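Local coordinates for GTPase-activating protein skywalker (Drosophila melanogaster, PDB 6R82) that acts as a GTPase-activating protein for Rab35 in synaptic vesicle protein recycling, and is represented by its TLDc domain alone, at residues 32-36 with 47-51; 55-59 with 181-185; 68-74 with 98-104; 109-113 with 162-168. One frame throughout, in Å; residues are numbered along the deposited sequence.

Interaction 1. Residues 32-36 with 47-51; sequences VLLYT and FYVRV
Tyr35 lies against Phe47 in an edge-to-face aromatic pair: the Phe47 edge points at the Tyr35 ring, the planes stand 79° apart and the centroids are 5.6 Å from each other. A CH-pi contact adds to the same face, Phe47 CA sitting 4.1 Å from the centroid of the Tyr35 ring. With CG anti to the backbone N (chi1 -179°), the Tyr35 ring extends from the strand to the first turn of segment 47-51. Replacing Tyr35 by an alanine would probably leave the Phe47 edge without its aromatic face and open a gap between strand and helix.

Apolar contact centres on one methyl. Val51 CG1 meets Tyr35 CB at 3.6 Å and Leu34 CB at 4.0 Å, bridging two consecutive strand residues.

The polar link is indirect. A water donates to Leu34 O at 2.8 Å and accepts from Arg50 NH1 at 3.0 Å, lying in the guanidinium plane, while the extended Arg50 chain brings CD to 3.6 Å from Leu34 O.

The axes of segments 32-36 and 47-51 run nearly antiparallel, at 166°, so helix 44-51 packs along strand 30-36. Leu34 and Tyr35 form a classic beta bulge opposite Val181 of strand 173-185, and Trp77 packs on both Phe47 and Val51.

Interaction 2. Residues 55-59 with 181-185; sequences EPTLL and VYGFV
Two neighbouring strands of the antiparallel TLDc sheet, 57-63 and the C-terminal 173-185, pair here, although their segments lie more than 120 residues apart in sequence. Leu58 and Tyr182 are a hydrogen-bonded pair: Leu58 N donates to Tyr182 O at 3.0 Å, and Tyr182 N returns a bond to Leu58 O at 2.9 Å, in the carbonyl plane and with 166° at the hydrogen. Leu59 and Val181 follow as a non-hydrogen-bonded pair. Each bonded carbonyl also receives a CA-H contact, Thr57 CA lying 3.2 Å from Tyr182 O and Val181 CA 3.3 Å from Leu58 O.

Beyond the ladder a water takes the place of a direct bond: it donates to Pro56 O (2.8 Å) and accepts from Phe184 N (2.9 Å). Pro56 follows a cis peptide bond. Its CG touches Phe184 CD1 at 3.9 Å, while Pro56 O lies at the edge of the Phe184 ring, in its plane. With CG beside its own backbone N (chi1 -58°), Phe184 brings this ring edge to the proline.

Strand bonding thus gives way to a water bridge at the loop end. The buried backbone polar groups of Leu58 and Tyr182 are mutually satisfied, while Leu58 packs among apolar side chains, including Leu15 and Leu18 of helix 13-18.

Interaction 3. Residues 68-74 with 98-104; sequences VFGAYCS and TFLFSLY
Phe101 lies with one ring face over the backbone of Gly70, and Phe99 likewise receives Tyr72 CB on a face. Both phenylalanines hold CG between the backbone N and the carbonyl carbon (chi1 66° for Phe99, 67° for Phe101), which folds the rings across to the neighbouring strand. Gly70 CA stands 3.9 Å from the Phe101 centroid in a CH-pi contact; a beta carbon at Gly70 would clash with Phe101 CZ, so the close fit depends on the missing side chain. Tyr72 CB is 3.6 Å from the Phe99 centroid, whereas the Tyr72 and Phe99 rings themselves, with planes 19° apart, are so offset that little of one ring covers the other.

At the other end Val68 and Tyr104 run alongside each other in the same direction, with Val68 CB in the plane of the Tyr104 ring at its edge, 3.7 Å from CD1. Val68 CG1 meets Leu103 CB at the same distance. Here the register slips by one in a classic beta bulge: Val68 O accepts from both Leu103 N (2.7 Å) and Tyr104 N (3.1 Å), the latter in the carbonyl plane and on a lone pair. Paired bonds continue at Gly70-Phe101 and Tyr72-Phe99, and beyond them Ser74 N donates to Thr98 OG1 at 3.2 Å.

Backbone bonding therefore sets the antiparallel register, while the folded-over rings shield it on the face bearing Phe99 and Phe101. Helix 13-18 packs there through Leu18, and Lys109 makes a cation-pi contact with Phe99, which probably adds an electrostatic term to a largely aromatic and aliphatic face.

Interaction 4. Residues 109-113 with 162-168; sequences KYPWV and TFNNPPL
Tyr110, on the edge strand 108-110 of the TLDc sheet, rests on the irregular loop 162-168. Its CG lies anti to the carbonyl carbon (chi1 -55°), which carries the ring over to Asn165 and Pro166. Asn165 CB sits over one ring face in a CH-pi contact, 4.0 Å from the centroid and 15° off the normal. Pro166 CD reaches Tyr110 CZ at 3.4 Å, and Leu168 CD2 approaches Tyr110 CE2 at 4.0 Å as the two side chains pass one another, heading opposite ways. An alanine in place of Tyr110 would lose the ring and is likely to leave Asn165, Pro166 and Leu168 without their shared apolar partner.

Nearer the start of the loop, the Phe163 ring presents its edge to segment 109-113, with CD1 3.4 Å from Pro111 O and Trp112 N near its plane. Thr162 puts CG2 over the centre of one face.

Farther out, Asn165 ND2 donates to Pro166 O and to Asp158 O, and its OD1 accepts from Cys160 N, so the amide is gripped from both ends. Thr162 OG1 bonds to Leu127 N and Gly140 O, and Trp112 NE1 to Ser125 O. Back at the interface itself, one direct hydrogen bond joins the segments: Val113 N to Thr162 O, 3.1 Å long with 163° at the hydrogen and nearly along the C=O axis.

How the interactions relate
Interactions 1, 2 and 3 are buried, whereas interaction 4 is partly buried and lies across the chain's centre from interactions 1 and 2. The centres of interactions 1 and 4 are about 25 Å apart. All four reach one antiparallel sheet. Strand 173-185 connects interaction 1 to interaction 2 through Leu34 N to Val181 O (2.7 Å); strands 57-63 and 68-73 connect interactions 2 and 3 through Thr57 O to Cys73 N; and Leu100 O to Tyr110 N carries the sheet on to interaction 4. The chemistry changes with position: ladders of backbone bonds in interactions 2 and 3, aromatic and methyl packing of a helix in interaction 1, and mainly side-chain contact with a loop in interaction 4.

Interaction 1. Residues 32-36 with 47-51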
loop_
_atom_site.group_PDB
_atom_site.type_symbol
_atom_site.label_atom_id
_atom_site.label_comp_id
_atom_site.label_asym_id
_atom_site.label_seq_id
_atom_site.Cartn_x
_atom_site.Cartn_y
_atom_site.Cartn_z
ATOM N N VAL A 32 -4.609 5.245 -12.767
ATOM C CA VAL A 32 -3.879 6.464 -13.081
ATOM C C VAL A 32 -2.800 6.635 -12.021
ATOM O O VAL A 32 -3.024 6.352 -10.836
ATOM C CB VAL A 32 -4.797 7.709 -13.132
ATOM C CG1 VAL A 32 -5.850 7.591 -14.268
ATOM C CG2 VAL A 32 -5.493 7.942 -11.785
ATOM N N LEU A 33 -1.636 7.088 -12.453
ATOM C CA LEU A 33 -0.494 7.293 -11.574
ATOM C C LEU A 33 -0.686 8.576 -10.773
ATOM O O LEU A 33 -0.739 9.665 -11.354
ATOM C CB LEU A 33 0.784 7.374 -12.410
ATOM C CG LEU A 33 2.032 7.705 -11.594
ATOM C CD1 LEU A 33 2.397 6.465 -10.773
ATOM C CD2 LEU A 33 3.189 8.176 -12.486
ATOM N N LEU A 34 -0.786 8.456 -9.442
ATOM C CA LEU A 34 -0.968 9.631 -8.578
ATOM C C LEU A 34 0.349 10.222 -8.084
ATOM O O LEU A 34 0.435 11.440 -7.873
ATOM C CB LEU A 34 -1.816 9.279 -7.346
ATOM C CG LEU A 34 -3.141 8.554 -7.613
ATOM C CD1 LEU A 34 -3.803 8.138 -6.303
ATOM C CD2 LEU A 34 -4.078 9.459 -8.437
ATOM N N TYR A 35 1.361 9.385 -7.869
ATOM C CA TYR A 35 2.575 9.803 -7.178
ATOM C C TYR A 35 3.682 8.838 -7.536
ATOM O O TYR A 35 3.476 7.619 -7.485
ATOM C CB TYR A 35 2.387 9.816 -5.649
ATOM C CG TYR A 35 3.641 10.268 -4.884
ATOM C CD1 TYR A 35 3.933 11.622 -4.728
ATOM C CD2 TYR A 35 4.528 9.345 -4.345
ATOM C CE1 TYR A 35 5.065 12.042 -4.050
ATOM C CE2 TYR A 35 5.665 9.758 -3.662
ATOM C CZ TYR A 35 5.920 11.105 -3.520
ATOM O OH TYR A 35 7.047 11.528 -2.854
ATOM N N THR A 36 4.855 9.378 -7.872
ATOM C CA THR A 36 6.046 8.558 -8.032
ATOM C C THR A 36 7.263 9.299 -7.495
ATOM O O THR A 36 7.449 10.491 -7.759
ATOM C CB THR A 36 6.293 8.163 -9.495
ATOM O OG1 THR A 36 7.557 7.492 -9.590
ATOM C CG2 THR A 36 6.325 9.388 -10.378
ATOM N N PHE A 47 3.810 13.272 -0.680
ATOM C CA PHE A 47 2.952 12.100 -0.866
ATOM C C PHE A 47 1.497 12.409 -0.495
ATOM O O PHE A 47 0.574 12.140 -1.278
ATOM C CB PHE A 47 3.513 10.946 -0.025
ATOM C CG PHE A 47 2.644 9.708 0.021
ATOM C CD1 PHE A 47 1.662 9.565 0.988
ATOM C CD2 PHE A 47 2.870 8.653 -0.857
ATOM C CE1 PHE A 47 0.884 8.418 1.052
ATOM C CE2 PHE A 47 2.107 7.500 -0.800
ATOM C CZ PHE A 47 1.108 7.381 0.157
ATOM N N TYR A 48 1.273 12.971 0.703
ATOM C CA TYR A 48 -0.092 13.256 1.152
ATOM C C TYR A 48 -0.775 14.254 0.229
ATOM O O TYR A 48 -1.934 14.068 -0.156
ATOM C CB TYR A 48 -0.095 13.798 2.583
ATOM C CG TYR A 48 0.347 12.803 3.619
ATOM C CD1 TYR A 48 -0.080 11.484 3.573
ATOM C CD2 TYR A 48 1.210 13.181 4.650
ATOM C CE1 TYR A 48 0.335 10.558 4.518
ATOM C CE2 TYR A 48 1.623 12.262 5.609
ATOM C CZ TYR A 48 1.198 10.963 5.535
ATOM O OH TYR A 48 1.615 10.059 6.480
ATOM N N VAL A 49 -0.070 15.330 -0.127
ATOM C CA VAL A 49 -0.667 16.375 -0.950
ATOM C C VAL A 49 -1.227 15.784 -2.247
ATOM O O VAL A 49 -2.292 16.196 -2.732
ATOM C CB VAL A 49 0.370 17.479 -1.225
ATOM C CG1 VAL A 49 -0.123 18.407 -2.301
ATOM C CG2 VAL A 49 0.696 18.261 0.075
ATOM N N ARG A 50 -0.538 14.793 -2.809
ATOM C CA ARG A 50 -0.944 14.259 -4.104
ATOM C C ARG A 50 -1.964 13.125 -4.005
ATOM O O ARG A 50 -2.817 12.995 -4.890
ATOM C CB ARG A 50 0.288 13.798 -4.891
ATOM C CG ARG A 50 0.928 14.965 -5.659
ATOM C CD ARG A 50 1.901 14.527 -6.743
ATOM N NE ARG A 50 2.444 15.678 -7.479
ATOM C CZ ARG A 50 1.968 16.120 -8.642
ATOM N NH1 ARG A 50 0.936 15.515 -9.237
ATOM N NH2 ARG A 50 2.527 17.164 -9.221
ATOM N N VAL A 51 -1.920 12.288 -2.971
ATOM C CA VAL A 51 -2.714 11.061 -2.979
ATOM C C VAL A 51 -3.881 11.069 -2.003
ATOM O O VAL A 51 -4.738 10.172 -2.090
ATOM C CB VAL A 51 -1.846 9.804 -2.725
ATOM C CG1 VAL A 51 -0.562 9.839 -3.553
ATOM C CG2 VAL A 51 -1.543 9.617 -1.234
HETATM O O HOH W 1 -1.209 13.435 -8.866
#

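Interaction 2. Residues 55-59 with 181-185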
loop_
_atom_site.group_PDB
_atom_site.type_symbol
_atom_site.label_atom_id
_atom_site.label_comp_id
_atom_site.label_asym_id
_atom_site.label_seq_id
_atom_site.Cartn_x
_atom_site.Cartn_y
_atom_site.Cartn_z
ATOM N N GLU A 55 -9.448 7.224 -3.323
ATOM C CA GLU A 55 -9.653 5.882 -2.789
ATOM C C GLU A 55 -10.375 5.040 -3.827
ATOM O O GLU A 55 -11.176 5.572 -4.607
ATOM C CB GLU A 55 -10.453 5.888 -1.479
ATOM C CG GLU A 55 -11.902 6.263 -1.659
ATOM C CD GLU A 55 -12.754 5.964 -0.427
ATOM O OE1 GLU A 55 -12.287 6.210 0.714
ATOM O OE2 GLU A 55 -13.893 5.476 -0.612
ATOM N N PRO A 56 -10.068 3.744 -3.910
ATOM C CA PRO A 56 -8.949 3.064 -3.236
ATOM C C PRO A 56 -7.633 3.408 -3.919
ATOM O O PRO A 56 -7.666 4.143 -4.906
ATOM C CB PRO A 56 -9.274 1.589 -3.433
ATOM C CG PRO A 56 -9.960 1.579 -4.817
ATOM C CD PRO A 56 -10.759 2.864 -4.875
ATOM N N THR A 57 -6.497 2.920 -3.415
ATOM C CA THR A 57 -5.228 3.154 -4.095
ATOM C C THR A 57 -4.413 1.871 -4.106
ATOM O O THR A 57 -4.676 0.931 -3.360
ATOM C CB THR A 57 -4.389 4.283 -3.455
ATOM O OG1 THR A 57 -4.170 3.997 -2.074
ATOM C CG2 THR A 57 -5.089 5.634 -3.581
ATOM N N LEU A 58 -3.425 1.844 -4.982
ATOM C CA LEU A 58 -2.524 0.712 -5.130
ATOM C C LEU A 58 -1.107 1.229 -4.933
ATOM O O LEU A 58 -0.649 2.105 -5.677
ATOM C CB LEU A 58 -2.683 0.053 -6.506
ATOM C CG LEU A 58 -1.969 -1.286 -6.724
ATOM C CD1 LEU A 58 -2.379 -2.289 -5.656
ATOM C CD2 LEU A 58 -2.308 -1.832 -8.099
ATOM N N LEU A 59 -0.428 0.704 -3.928
ATOM C CA LEU A 59 0.911 1.149 -3.568
ATOM C C LEU A 59 1.910 0.091 -4.017
ATOM O O LEU A 59 1.735 -1.093 -3.712
ATOM C CB LEU A 59 0.998 1.390 -2.057
ATOM C CG LEU A 59 2.183 2.214 -1.565
ATOM C CD1 LEU A 59 1.768 3.122 -0.406
ATOM C CD2 LEU A 59 3.306 1.277 -1.159
ATOM N N VAL A 181 2.211 5.176 -6.530
ATOM C CA VAL A 181 0.835 5.066 -6.055
ATOM C C VAL A 181 -0.109 5.311 -7.228
ATOM O O VAL A 181 0.023 6.315 -7.932
ATOM C CB VAL A 181 0.526 6.057 -4.912
ATOM C CG1 VAL A 181 -0.854 5.744 -4.309
ATOM C CG2 VAL A 181 1.599 5.984 -3.837
ATOM N N TYR A 182 -1.059 4.398 -7.427
ATOM C CA TYR A 182 -2.076 4.500 -8.464
ATOM C C TYR A 182 -3.436 4.729 -7.826
ATOM O O TYR A 182 -3.723 4.182 -6.760
ATOM C CB TYR A 182 -2.120 3.222 -9.328
ATOM C CG TYR A 182 -0.858 3.023 -10.140
ATOM C CD1 TYR A 182 0.244 2.365 -9.597
ATOM C CD2 TYR A 182 -0.760 3.511 -11.436
ATOM C CE1 TYR A 182 1.417 2.197 -10.332
ATOM C CE2 TYR A 182 0.409 3.356 -12.173
ATOM C CZ TYR A 182 1.491 2.693 -11.614
ATOM O OH TYR A 182 2.647 2.529 -12.347
ATOM N N GLY A 183 -4.263 5.548 -8.479
ATOM C CA GLY A 183 -5.675 5.623 -8.198
ATOM C C GLY A 183 -6.503 5.037 -9.332
ATOM O O GLY A 183 -5.987 4.404 -10.255
ATOM N N PHE A 184 -7.815 5.264 -9.254
ATOM C CA PHE A 184 -8.737 4.708 -10.243
ATOM C C PHE A 184 -9.777 5.750 -10.619
ATOM O O PHE A 184 -10.389 6.365 -9.739
ATOM C CB PHE A 184 -9.422 3.439 -9.708
ATOM C CG PHE A 184 -8.457 2.361 -9.315
ATOM C CD1 PHE A 184 -7.860 2.370 -8.060
ATOM C CD2 PHE A 184 -8.116 1.351 -10.209
ATOM C CE1 PHE A 184 -6.951 1.396 -7.699
ATOM C CE2 PHE A 184 -7.211 0.360 -9.843
ATOM C CZ PHE A 184 -6.626 0.387 -8.586
ATOM N N VAL A 185 -9.992 5.935 -11.921
ATOM C CA VAL A 185 -10.952 6.917 -12.400
ATOM C C VAL A 185 -11.969 6.217 -13.293
ATOM O O VAL A 185 -11.719 5.140 -13.836
ATOM C CB VAL A 185 -10.273 8.093 -13.150
ATOM C CG1 VAL A 185 -9.349 8.894 -12.197
ATOM C CG2 VAL A 185 -9.488 7.599 -14.357
HETATM O O HOH W 2 -8.663 6.067 -6.644
#

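Interaction 3. Residues 68-74 with 98-104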
loop_
_atom_site.group_PDB
_atom_site.type_symbol
_atom_site.label_atom_id
_atom_site.label_comp_id
_atom_site.label_asym_id
_atom_site.label_seq_id
_atom_site.Cartn_x
_atom_site.Cartn_y
_atom_site.Cartn_z
ATOM N N VAL A 68 9.930 -6.497 -5.128
ATOM C CA VAL A 68 8.762 -5.726 -5.546
ATOM C C VAL A 68 7.570 -6.220 -4.748
ATOM O O VAL A 68 7.248 -7.412 -4.782
ATOM C CB VAL A 68 8.492 -5.851 -7.054
ATOM C CG1 VAL A 68 7.097 -5.336 -7.390
ATOM C CG2 VAL A 68 9.536 -5.082 -7.835
ATOM N N PHE A 69 6.923 -5.308 -4.024
ATOM C CA PHE A 69 5.769 -5.634 -3.198
ATOM C C PHE A 69 4.990 -4.344 -2.940
ATOM O O PHE A 69 5.383 -3.260 -3.379
ATOM C CB PHE A 69 6.195 -6.324 -1.899
ATOM C CG PHE A 69 7.193 -5.541 -1.090
ATOM C CD1 PHE A 69 8.556 -5.682 -1.315
ATOM C CD2 PHE A 69 6.767 -4.662 -0.104
ATOM C CE1 PHE A 69 9.473 -4.968 -0.569
ATOM C CE2 PHE A 69 7.678 -3.941 0.642
ATOM C CZ PHE A 69 9.035 -4.095 0.409
ATOM N N GLY A 70 3.864 -4.470 -2.244
ATOM C CA GLY A 70 3.022 -3.310 -2.027
ATOM C C GLY A 70 1.703 -3.689 -1.390
ATOM O O GLY A 70 1.591 -4.721 -0.725
ATOM N N ALA A 71 0.708 -2.821 -1.583
ATOM C CA ALA A 71 -0.590 -3.056 -0.969
ATOM C C ALA A 71 -1.697 -2.347 -1.734
ATOM O O ALA A 71 -1.512 -1.235 -2.233
ATOM C CB ALA A 71 -0.615 -2.585 0.488
ATOM N N TYR A 72 -2.853 -2.995 -1.796
ATOM C CA TYR A 72 -4.094 -2.345 -2.178
ATOM C C TYR A 72 -4.693 -1.730 -0.914
ATOM O O TYR A 72 -4.932 -2.438 0.068
ATOM C CB TYR A 72 -5.040 -3.364 -2.822
ATOM C CG TYR A 72 -6.426 -2.856 -3.137
ATOM C CD1 TYR A 72 -6.670 -2.113 -4.284
ATOM C CD2 TYR A 72 -7.489 -3.119 -2.295
ATOM C CE1 TYR A 72 -7.943 -1.642 -4.579
ATOM C CE2 TYR A 72 -8.773 -2.651 -2.583
ATOM C CZ TYR A 72 -8.981 -1.914 -3.727
ATOM O OH TYR A 72 -10.239 -1.454 -4.010
ATOM N N CYS A 73 -4.920 -0.416 -0.931
ATOM C CA CYS A 73 -5.422 0.310 0.231
ATOM C C CYS A 73 -6.857 0.749 0.002
ATOM O O CYS A 73 -7.140 1.486 -0.945
ATOM C CB CYS A 73 -4.543 1.522 0.521
ATOM S SG CYS A 73 -2.790 1.084 0.717
ATOM N N SER A 74 -7.752 0.352 0.905
ATOM C CA SER A 74 -9.174 0.594 0.696
ATOM C C SER A 74 -9.584 2.061 0.878
ATOM O O SER A 74 -10.581 2.481 0.288
ATOM C CB SER A 74 -9.983 -0.278 1.651
ATOM O OG SER A 74 -9.616 0.024 2.990
ATOM N N THR A 98 -8.585 -4.084 2.063
ATOM C CA THR A 98 -7.145 -3.858 1.998
ATOM C C THR A 98 -6.410 -5.197 1.974
ATOM O O THR A 98 -6.782 -6.129 2.684
ATOM C CB THR A 98 -6.698 -3.036 3.220
ATOM O OG1 THR A 98 -7.357 -1.758 3.225
ATOM C CG2 THR A 98 -5.189 -2.859 3.251
ATOM N N PHE A 99 -5.365 -5.305 1.149
ATOM C CA PHE A 99 -4.578 -6.533 1.139
ATOM C C PHE A 99 -3.150 -6.208 0.754
ATOM O O PHE A 99 -2.887 -5.199 0.094
ATOM C CB PHE A 99 -5.157 -7.613 0.194
ATOM C CG PHE A 99 -5.119 -7.260 -1.294
ATOM C CD1 PHE A 99 -3.979 -7.488 -2.062
ATOM C CD2 PHE A 99 -6.248 -6.753 -1.925
ATOM C CE1 PHE A 99 -3.955 -7.193 -3.426
ATOM C CE2 PHE A 99 -6.240 -6.459 -3.292
ATOM C CZ PHE A 99 -5.088 -6.665 -4.041
ATOM N N LEU A 100 -2.232 -7.074 1.179
ATOM C CA LEU A 100 -0.830 -7.007 0.790
ATOM C C LEU A 100 -0.551 -7.942 -0.379
ATOM O O LEU A 100 -1.235 -8.943 -0.586
ATOM C CB LEU A 100 0.092 -7.402 1.943
ATOM C CG LEU A 100 -0.089 -6.797 3.324
ATOM C CD1 LEU A 100 0.593 -7.708 4.331
ATOM C CD2 LEU A 100 0.519 -5.403 3.327
ATOM N N PHE A 101 0.498 -7.620 -1.121
ATOM C CA PHE A 101 0.972 -8.496 -2.177
ATOM C C PHE A 101 2.486 -8.388 -2.251
ATOM O O PHE A 101 3.082 -7.416 -1.775
ATOM C CB PHE A 101 0.346 -8.144 -3.538
ATOM C CG PHE A 101 0.771 -6.808 -4.073
ATOM C CD1 PHE A 101 1.924 -6.676 -4.827
ATOM C CD2 PHE A 101 0.019 -5.674 -3.808
ATOM C CE1 PHE A 101 2.324 -5.439 -5.314
ATOM C CE2 PHE A 101 0.405 -4.436 -4.294
ATOM C CZ PHE A 101 1.563 -4.317 -5.050
ATOM N N SER A 102 3.098 -9.399 -2.867
ATOM C CA SER A 102 4.480 -9.332 -3.315
ATOM C C SER A 102 4.549 -9.876 -4.731
ATOM O O SER A 102 3.826 -10.813 -5.079
ATOM C CB SER A 102 5.435 -10.130 -2.401
ATOM O OG SER A 102 4.900 -11.399 -2.068
ATOM N N LEU A 103 5.411 -9.276 -5.547
ATOM C CA LEU A 103 5.657 -9.754 -6.901
ATOM C C LEU A 103 7.020 -10.417 -7.075
ATOM O O LEU A 103 7.125 -11.371 -7.847
ATOM C CB LEU A 103 5.517 -8.599 -7.906
ATOM C CG LEU A 103 4.104 -8.026 -8.073
ATOM C CD1 LEU A 103 4.025 -7.080 -9.268
ATOM C CD2 LEU A 103 3.085 -9.144 -8.213
ATOM N N TYR A 104 8.049 -9.948 -6.363
ATOM C CA TYR A 104 9.393 -10.517 -6.370
ATOM C C TYR A 104 9.980 -10.390 -4.971
ATOM O O TYR A 104 9.699 -9.408 -4.274
ATOM C CB TYR A 104 10.311 -9.823 -7.390
ATOM C CG TYR A 104 9.780 -9.850 -8.808
ATOM C CD1 TYR A 104 9.132 -8.741 -9.351
ATOM C CD2 TYR A 104 9.921 -10.987 -9.608
ATOM C CE1 TYR A 104 8.637 -8.755 -10.655
ATOM C CE2 TYR A 104 9.430 -11.014 -10.913
ATOM C CZ TYR A 104 8.788 -9.895 -11.431
ATOM O OH TYR A 104 8.299 -9.912 -12.723
#

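Interaction 4. Residues 109-113 with 162-168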
loop_
_atom_site.group_PDB
_atom_site.type_symbol
_atom_site.label_atom_id
_atom_site.label_comp_id
_atom_site.label_asym_id
_atom_site.label_seq_id
_atom_site.Cartn_x
_atom_site.Cartn_y
_atom_site.Cartn_z
ATOM N N LYS A 109 -0.511 -13.181 -2.579
ATOM C CA LYS A 109 -1.503 -12.214 -2.135
ATOM C C LYS A 109 -1.890 -12.570 -0.709
ATOM O O LYS A 109 -2.289 -13.707 -0.440
ATOM C CB LYS A 109 -2.732 -12.214 -3.046
ATOM C CG LYS A 109 -3.837 -11.284 -2.565
ATOM C CD LYS A 109 -5.159 -11.524 -3.286
ATOM C CE LYS A 109 -6.223 -10.558 -2.765
ATOM N NZ LYS A 109 -7.500 -10.631 -3.512
ATOM N N TYR A 110 -1.757 -11.611 0.208
ATOM C CA TYR A 110 -2.157 -11.835 1.592
ATOM C C TYR A 110 -3.408 -11.026 1.895
ATOM O O TYR A 110 -3.312 -9.827 2.212
ATOM C CB TYR A 110 -1.026 -11.471 2.556
ATOM C CG TYR A 110 0.241 -12.205 2.217
ATOM C CD1 TYR A 110 0.450 -13.505 2.664
ATOM C CD2 TYR A 110 1.210 -11.620 1.411
ATOM C CE1 TYR A 110 1.596 -14.188 2.340
ATOM C CE2 TYR A 110 2.357 -12.293 1.074
ATOM C CZ TYR A 110 2.550 -13.580 1.545
ATOM O OH TYR A 110 3.700 -14.259 1.213
ATOM N N PRO A 111 -4.594 -11.627 1.807
ATOM C CA PRO A 111 -5.822 -10.920 2.182
ATOM C C PRO A 111 -5.965 -10.806 3.693
ATOM O O PRO A 111 -5.190 -11.360 4.475
ATOM C CB PRO A 111 -6.927 -11.799 1.588
ATOM C CG PRO A 111 -6.319 -13.174 1.568
ATOM C CD PRO A 111 -4.865 -12.969 1.264
ATOM N N TRP A 112 -6.979 -10.045 4.096
ATOM C CA TRP A 112 -7.328 -9.934 5.502
ATOM C C TRP A 112 -7.731 -11.302 6.048
ATOM O O TRP A 112 -8.485 -12.043 5.411
ATOM C CB TRP A 112 -8.475 -8.937 5.663
ATOM C CG TRP A 112 -9.014 -8.816 7.045
ATOM C CD1 TRP A 112 -8.293 -8.760 8.205
ATOM C CD2 TRP A 112 -10.398 -8.708 7.425
ATOM N NE1 TRP A 112 -9.141 -8.627 9.281
ATOM C CE2 TRP A 112 -10.437 -8.595 8.831
ATOM C CE3 TRP A 112 -11.604 -8.693 6.713
ATOM C CZ2 TRP A 112 -11.634 -8.471 9.541
ATOM C CZ3 TRP A 112 -12.796 -8.571 7.417
ATOM C CH2 TRP A 112 -12.801 -8.462 8.817
ATOM N N VAL A 113 -7.235 -11.636 7.242
ATOM C CA VAL A 113 -7.524 -12.942 7.827
ATOM C C VAL A 113 -8.986 -13.113 8.212
ATOM O O VAL A 113 -9.429 -14.246 8.440
ATOM C CB VAL A 113 -6.615 -13.198 9.049
ATOM C CG1 VAL A 113 -5.156 -13.249 8.617
ATOM C CG2 VAL A 113 -6.828 -12.130 10.112
ATOM N N THR A 162 -2.851 -8.938 11.159
ATOM C CA THR A 162 -3.985 -8.618 10.302
ATOM C C THR A 162 -3.924 -9.408 8.995
ATOM O O THR A 162 -4.961 -9.849 8.490
ATOM C CB THR A 162 -4.037 -7.105 10.062
ATOM O OG1 THR A 162 -4.358 -6.444 11.297
ATOM C CG2 THR A 162 -5.112 -6.751 9.030
ATOM N N PHE A 163 -2.722 -9.661 8.474
ATOM C CA PHE A 163 -2.562 -10.342 7.201
ATOM C C PHE A 163 -1.808 -11.665 7.274
ATOM O O PHE A 163 -1.743 -12.366 6.258
ATOM C CB PHE A 163 -1.856 -9.412 6.205
ATOM C CG PHE A 163 -2.669 -8.208 5.851
ATOM C CD1 PHE A 163 -3.895 -8.354 5.209
ATOM C CD2 PHE A 163 -2.240 -6.933 6.198
ATOM C CE1 PHE A 163 -4.671 -7.247 4.894
ATOM C CE2 PHE A 163 -3.005 -5.817 5.879
ATOM C CZ PHE A 163 -4.222 -5.970 5.229
ATOM N N ASN A 164 -1.243 -12.025 8.431
ATOM C CA ASN A 164 -0.525 -13.291 8.634
ATOM C C ASN A 164 0.488 -13.558 7.527
ATOM O O ASN A 164 0.582 -14.662 6.989
ATOM C CB ASN A 164 -1.493 -14.464 8.766
ATOM C CG ASN A 164 -0.876 -15.638 9.512
ATOM O OD1 ASN A 164 -0.131 -16.435 8.934
ATOM N ND2 ASN A 164 -1.170 -15.739 10.804
ATOM N N ASN A 165 1.250 -12.542 7.196
ATOM C CA ASN A 165 2.213 -12.576 6.113
ATOM C C ASN A 165 3.604 -12.886 6.636
ATOM O O ASN A 165 3.883 -12.724 7.827
ATOM C CB ASN A 165 2.240 -11.222 5.403
ATOM C CG ASN A 165 2.545 -10.088 6.354
ATOM O OD1 ASN A 165 1.756 -9.806 7.255
ATOM N ND2 ASN A 165 3.692 -9.438 6.173
ATOM N N PRO A 166 4.507 -13.334 5.770
ATOM C CA PRO A 166 5.926 -13.300 6.102
ATOM C C PRO A 166 6.516 -11.962 5.703
ATOM O O PRO A 166 5.888 -11.210 4.941
ATOM C CB PRO A 166 6.505 -14.435 5.247
ATOM C CG PRO A 166 5.671 -14.373 4.007
ATOM C CD PRO A 166 4.270 -14.008 4.480
ATOM N N PRO A 167 7.704 -11.620 6.196
ATOM C CA PRO A 167 8.416 -10.466 5.637
ATOM C C PRO A 167 8.434 -10.529 4.116
ATOM O O PRO A 167 8.791 -11.546 3.523
ATOM C CB PRO A 167 9.817 -10.600 6.240
ATOM C CG PRO A 167 9.559 -11.228 7.581
ATOM C CD PRO A 167 8.397 -12.183 7.370
ATOM N N LEU A 168 8.001 -9.442 3.481
ATOM C CA LEU A 168 7.821 -9.428 2.033
ATOM C C LEU A 168 9.135 -9.307 1.270
ATOM O O LEU A 168 9.129 -9.356 0.033
ATOM C CB LEU A 168 6.856 -8.303 1.640
ATOM C CG LEU A 168 5.635 -8.180 2.560
ATOM C CD1 LEU A 168 4.938 -6.847 2.369
ATOM C CD2 LEU A 168 4.667 -9.321 2.318
#